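Thioredoxin-like protein (PDB 4YOD) is of uncharacterised function but probably acts as a thiol-disulfide oxidoreductase with a thioredoxin fold. Local coordinates at residues Q146-G151 against Q250-K255; P184-C189 against A256-Y261. One frame throughout, in Å; residues are numbered along the deposited sequence.

Overall arrangement
The chain begins with a set of helices ending in helix 132-146. Residues 146-151 lead out of it, and in interaction 1 they meet residues 250-255, closing a loop of 98 residues. This contact joins the exit of the helical part to the thioredoxin-like part. Further on, residues 184-189 open helix 187-197. In interaction 2 they meet residues 256-261, closing a loop of 66 residues within the thioredoxin fold. The segments alternate along the chain, so the two contacts cross. Their second segments follow each other directly, and the centres of the two interactions lie about 16 Å apart. Tyr-261 joins them by packing on Asn-148 and on the ring of Tyr-252.

Interaction 1: residues Q146-G151 against Q250-K255; sequences QKNRIG and QLYDLK
Asn-148 lies flat on the ring of Tyr-252, where the turn after the last N-terminal helix meets the thioredoxin fold. The turn is type II, from Gln-146 to Arg-149, and Asn-148 has positive phi in it. The two groups are stacked almost parallel, with amide and ring planes 11° apart. Asn-148 CG sits 3.4 Å from Tyr-252 CE2, and Asn-148 OD1 is 3.4 Å from Tyr-252 CZ. Asn-148 ND2 is over the same ring, toward its rim, 3.4 Å from Tyr-252 CD2.

Hydrogen bonds fix the amide's rotation. Asn-148 ND2 donates to Leu-251 O at 2.9 Å, in the plane of both groups. It also donates to a water, which accepts from Asp-253 N as well. Asn-148 OD1 accepts from Ile-155 N, and Tyr-252 OH bonds to Ile-155 O, so ring and amide share one outside partner. An alanine in place of Tyr-252 would probably leave the Asn-148 amide without the ring it stacks on and Ile-155 O without its hydroxyl partner.

A charged group adds a third grip. The Lys-147 chain is extended beyond CG and brings CD within 3.4 Å of Gln-250 O. Gln-250 is the first residue past helix 245-249, and a carbonyl at such a helix end would probably suit an ammonium group. Lys-147 NZ donates to Gln-250 O at 2.8 Å, coming from above the carbonyl plane, 53° out of it.

Interaction 2: residues P184-C189 against A256-Y261; sequences PGCHAC and AIPTLY
Pro-258 packs its ring against Ala-188 and Cys-189 at the start of helix 187-197. The peptide bond before Pro-258 is cis. A CxxC pair at a helix start facing a cis-proline is the arrangement of a thioredoxin active site, and Cys-186 and Cys-189 probably form that pair here. Cys-186 holds the N-cap position. Cys-186 SG and Cys-189 SG are 3.7 Å apart, so no disulfide joins them.

The tight part lies on the buried side, at Cys-189. Its SG is anti to the carbonyl carbon (chi1 -84°), and this places the sulfur over a face of the proline ring. Cys-189 SG is 3.7 Å from Pro-258 CB and 3.8 Å from Pro-258 CD. Ala-188 adds a methyl contact, its CB 3.8 Å from Pro-258 CD. The backbone closes in too, with Ala-188 O 3.7 Å from Pro-258 CG.

Cys-186 forms the looser part, nearer the surface. Its SG is anti to the backbone N (chi1 174°) and comes no closer than 4.2 Å to Pro-258 CD. Ile-257 O lies a little farther off. The methyl CG2 of Ile-257 reaches Cys-189 SG only at 4.2 Å. No hydrogen bond spans the two segments, so van der Waals packing carries the contact.

Pro-258 also touches Phe-180 of strand 176-181 and Thr-192 of helix 187-197. Strand 259-263 starts at the next residue. It pairs antiparallel with strand 176-181 through Thr-259 and Ile-181, while Leu-260 packs on Thr-192 and Leu-196 of the helix.

Interaction 1: residues Q146-G151 against Q250-K255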
# COMPACT_ATOMS: atom_id res chain seq x y z
N GLN A 146 9.32 4.56 -1.30
CA GLN A 146 10.47 3.80 -1.79
C GLN A 146 10.98 2.84 -0.73
O GLN A 146 11.59 1.82 -1.06
CB GLN A 146 11.63 4.76 -2.20
CG GLN A 146 11.34 5.73 -3.34
CD GLN A 146 10.66 5.16 -4.56
OE1 GLN A 146 10.91 4.03 -5.01
NE2 GLN A 146 9.83 5.97 -5.16
N LYS A 147 10.79 3.20 0.55
CA LYS A 147 11.24 2.36 1.67
C LYS A 147 10.36 1.14 1.77
O LYS A 147 9.14 1.28 1.83
CB LYS A 147 11.19 3.16 2.98
CG LYS A 147 12.08 4.42 2.97
CD LYS A 147 12.22 4.98 4.35
CE LYS A 147 12.90 6.34 4.32
NZ LYS A 147 12.97 6.93 5.68
N ASN A 148 10.97 -0.07 1.77
CA ASN A 148 10.27 -1.36 1.85
C ASN A 148 9.26 -1.49 0.70
O ASN A 148 8.23 -2.18 0.82
CB ASN A 148 9.61 -1.54 3.23
CG ASN A 148 10.55 -1.11 4.32
OD1 ASN A 148 11.58 -1.72 4.57
ND2 ASN A 148 10.27 0.02 4.93
N ARG A 149 9.58 -0.84 -0.44
CA ARG A 149 8.78 -0.97 -1.65
C ARG A 149 8.78 -2.45 -2.10
O ARG A 149 9.78 -3.15 -1.88
CB ARG A 149 9.36 -0.07 -2.76
CG ARG A 149 8.50 -0.05 -4.00
CD ARG A 149 8.93 1.03 -4.97
NE ARG A 149 8.04 1.00 -6.14
CZ ARG A 149 8.13 1.83 -7.17
NH1 ARG A 149 9.05 2.79 -7.18
NH2 ARG A 149 7.30 1.71 -8.20
N ILE A 150 7.67 -2.94 -2.68
CA ILE A 150 7.61 -4.33 -3.17
C ILE A 150 8.75 -4.54 -4.18
O ILE A 150 8.97 -3.68 -5.03
CB ILE A 150 6.23 -4.71 -3.78
CG1 ILE A 150 5.16 -4.80 -2.68
CG2 ILE A 150 6.30 -6.06 -4.52
CD1 ILE A 150 3.69 -5.25 -3.18
N GLY A 151 9.49 -5.64 -4.04
CA GLY A 151 10.60 -5.97 -4.93
C GLY A 151 11.92 -5.37 -4.48
O GLY A 151 12.92 -5.51 -5.17
N GLN A 250 11.55 7.16 10.53
CA GLN A 250 10.55 6.76 9.52
C GLN A 250 11.10 5.63 8.62
O GLN A 250 11.04 5.74 7.40
CB GLN A 250 10.11 7.97 8.65
CG GLN A 250 9.35 9.04 9.41
CD GLN A 250 9.01 10.18 8.49
OE1 GLN A 250 8.04 10.13 7.74
NE2 GLN A 250 9.84 11.22 8.50
N LEU A 251 11.68 4.59 9.24
CA LEU A 251 12.23 3.41 8.54
C LEU A 251 11.11 2.64 7.88
O LEU A 251 11.31 1.98 6.86
CB LEU A 251 12.99 2.48 9.51
CG LEU A 251 14.18 3.08 10.28
CD1 LEU A 251 14.89 2.01 11.12
CD2 LEU A 251 15.16 3.81 9.35
N TYR A 252 9.93 2.66 8.53
CA TYR A 252 8.71 2.04 8.03
C TYR A 252 7.59 3.06 8.08
O TYR A 252 7.56 3.88 9.01
CB TYR A 252 8.34 0.78 8.85
CG TYR A 252 9.22 -0.41 8.53
CD1 TYR A 252 10.52 -0.50 9.04
CD2 TYR A 252 8.80 -1.39 7.64
CE1 TYR A 252 11.35 -1.57 8.70
CE2 TYR A 252 9.62 -2.47 7.30
CZ TYR A 252 10.91 -2.54 7.81
OH TYR A 252 11.74 -3.57 7.46
N ASP A 253 6.66 2.99 7.12
CA ASP A 253 5.48 3.86 7.06
C ASP A 253 4.49 3.35 8.10
O ASP A 253 4.02 2.21 8.00
CB ASP A 253 4.87 3.93 5.64
CG ASP A 253 3.66 4.86 5.48
OD1 ASP A 253 3.18 5.41 6.51
OD2 ASP A 253 3.22 5.06 4.33
N LEU A 254 4.25 4.14 9.12
CA LEU A 254 3.37 3.71 10.21
C LEU A 254 1.96 4.34 10.17
O LEU A 254 1.29 4.35 11.21
CB LEU A 254 4.04 4.05 11.55
CG LEU A 254 5.45 3.49 11.83
CD1 LEU A 254 6.00 4.04 13.15
CD2 LEU A 254 5.46 1.97 11.83
N LYS A 255 1.50 4.86 9.01
CA LYS A 255 0.19 5.54 8.91
C LYS A 255 -0.99 4.56 9.18
O LYS A 255 -2.10 5.00 9.50
CB LYS A 255 0.02 6.23 7.55
CG LYS A 255 -0.10 5.29 6.35
CD LYS A 255 -0.15 6.07 5.04
CE LYS A 255 -0.44 5.20 3.84
NZ LYS A 255 0.66 4.24 3.58
O HOH W 1 7.41 1.19 4.88

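Interaction 2: residues P184-C189 against A256-Y261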
# COMPACT_ATOMS: atom_id res chain seq x y z
N PRO A 184 -0.62 -2.08 21.33
CA PRO A 184 -1.41 -2.80 22.35
C PRO A 184 -2.79 -2.17 22.56
O PRO A 184 -2.97 -0.97 22.30
CB PRO A 184 -0.54 -2.69 23.62
CG PRO A 184 0.65 -1.85 23.25
CD PRO A 184 0.37 -1.19 21.95
N GLY A 185 -3.75 -3.00 22.96
CA GLY A 185 -5.13 -2.59 23.21
C GLY A 185 -6.00 -2.44 21.98
O GLY A 185 -7.21 -2.66 22.06
N CYS A 186 -5.38 -2.07 20.84
CA CYS A 186 -5.95 -1.85 19.50
C CYS A 186 -6.79 -3.08 19.07
O CYS A 186 -6.26 -4.19 19.00
CB CYS A 186 -4.82 -1.56 18.51
SG CYS A 186 -5.32 -1.45 16.77
N HIS A 187 -8.11 -2.87 18.85
CA HIS A 187 -9.05 -3.92 18.46
C HIS A 187 -8.71 -4.53 17.09
O HIS A 187 -8.82 -5.75 16.93
CB HIS A 187 -10.51 -3.41 18.45
CG HIS A 187 -11.50 -4.48 18.10
ND1 HIS A 187 -11.87 -5.45 19.01
CD2 HIS A 187 -12.13 -4.71 16.92
CE1 HIS A 187 -12.72 -6.24 18.37
NE2 HIS A 187 -12.91 -5.83 17.11
N ALA A 188 -8.27 -3.69 16.13
CA ALA A 188 -7.86 -4.14 14.79
C ALA A 188 -6.60 -5.04 14.88
O ALA A 188 -6.45 -5.94 14.05
CB ALA A 188 -7.61 -2.95 13.88
N CYS A 189 -5.73 -4.80 15.89
CA CYS A 189 -4.52 -5.60 16.15
C CYS A 189 -4.92 -6.99 16.69
O CYS A 189 -4.32 -7.98 16.28
CB CYS A 189 -3.57 -4.88 17.11
SG CYS A 189 -2.46 -3.69 16.31
N ALA A 256 -0.73 3.26 9.04
CA ALA A 256 -1.69 2.19 9.29
C ALA A 256 -1.09 1.16 10.24
O ALA A 256 -0.12 0.49 9.89
CB ALA A 256 -2.07 1.51 7.98
N ILE A 257 -1.65 1.07 11.45
CA ILE A 257 -1.24 0.07 12.44
C ILE A 257 -2.55 -0.63 12.85
O ILE A 257 -3.51 0.05 13.20
CB ILE A 257 -0.38 0.61 13.61
CG1 ILE A 257 1.03 1.04 13.10
CG2 ILE A 257 -0.25 -0.44 14.73
CD1 ILE A 257 1.90 1.83 14.13
N PRO A 258 -2.67 -1.96 12.66
CA PRO A 258 -1.62 -2.91 12.29
C PRO A 258 -1.25 -2.88 10.81
O PRO A 258 -2.02 -2.41 9.96
CB PRO A 258 -2.24 -4.27 12.65
CG PRO A 258 -3.73 -4.05 12.50
CD PRO A 258 -3.93 -2.65 13.01
N THR A 259 -0.05 -3.34 10.51
CA THR A 259 0.38 -3.48 9.12
C THR A 259 1.22 -4.76 9.02
O THR A 259 1.93 -5.12 9.96
CB THR A 259 1.01 -2.22 8.52
OG1 THR A 259 0.91 -2.34 7.12
CG2 THR A 259 2.46 -1.99 8.93
N LEU A 260 1.08 -5.46 7.90
CA LEU A 260 1.78 -6.72 7.68
C LEU A 260 2.64 -6.67 6.45
O LEU A 260 2.22 -6.13 5.45
CB LEU A 260 0.77 -7.89 7.53
CG LEU A 260 -0.17 -8.16 8.70
CD1 LEU A 260 -1.29 -9.12 8.28
CD2 LEU A 260 0.58 -8.72 9.88
N TYR A 261 3.84 -7.26 6.56
CA TYR A 261 4.78 -7.43 5.45
C TYR A 261 5.14 -8.89 5.32
O TYR A 261 5.27 -9.57 6.33
CB TYR A 261 6.09 -6.64 5.69
CG TYR A 261 5.99 -5.16 5.44
CD1 TYR A 261 5.44 -4.30 6.39
CD2 TYR A 261 6.55 -4.59 4.30
CE1 TYR A 261 5.41 -2.92 6.19
CE2 TYR A 261 6.50 -3.21 4.08
CZ TYR A 261 5.95 -2.38 5.04
OH TYR A 261 5.85 -1.03 4.82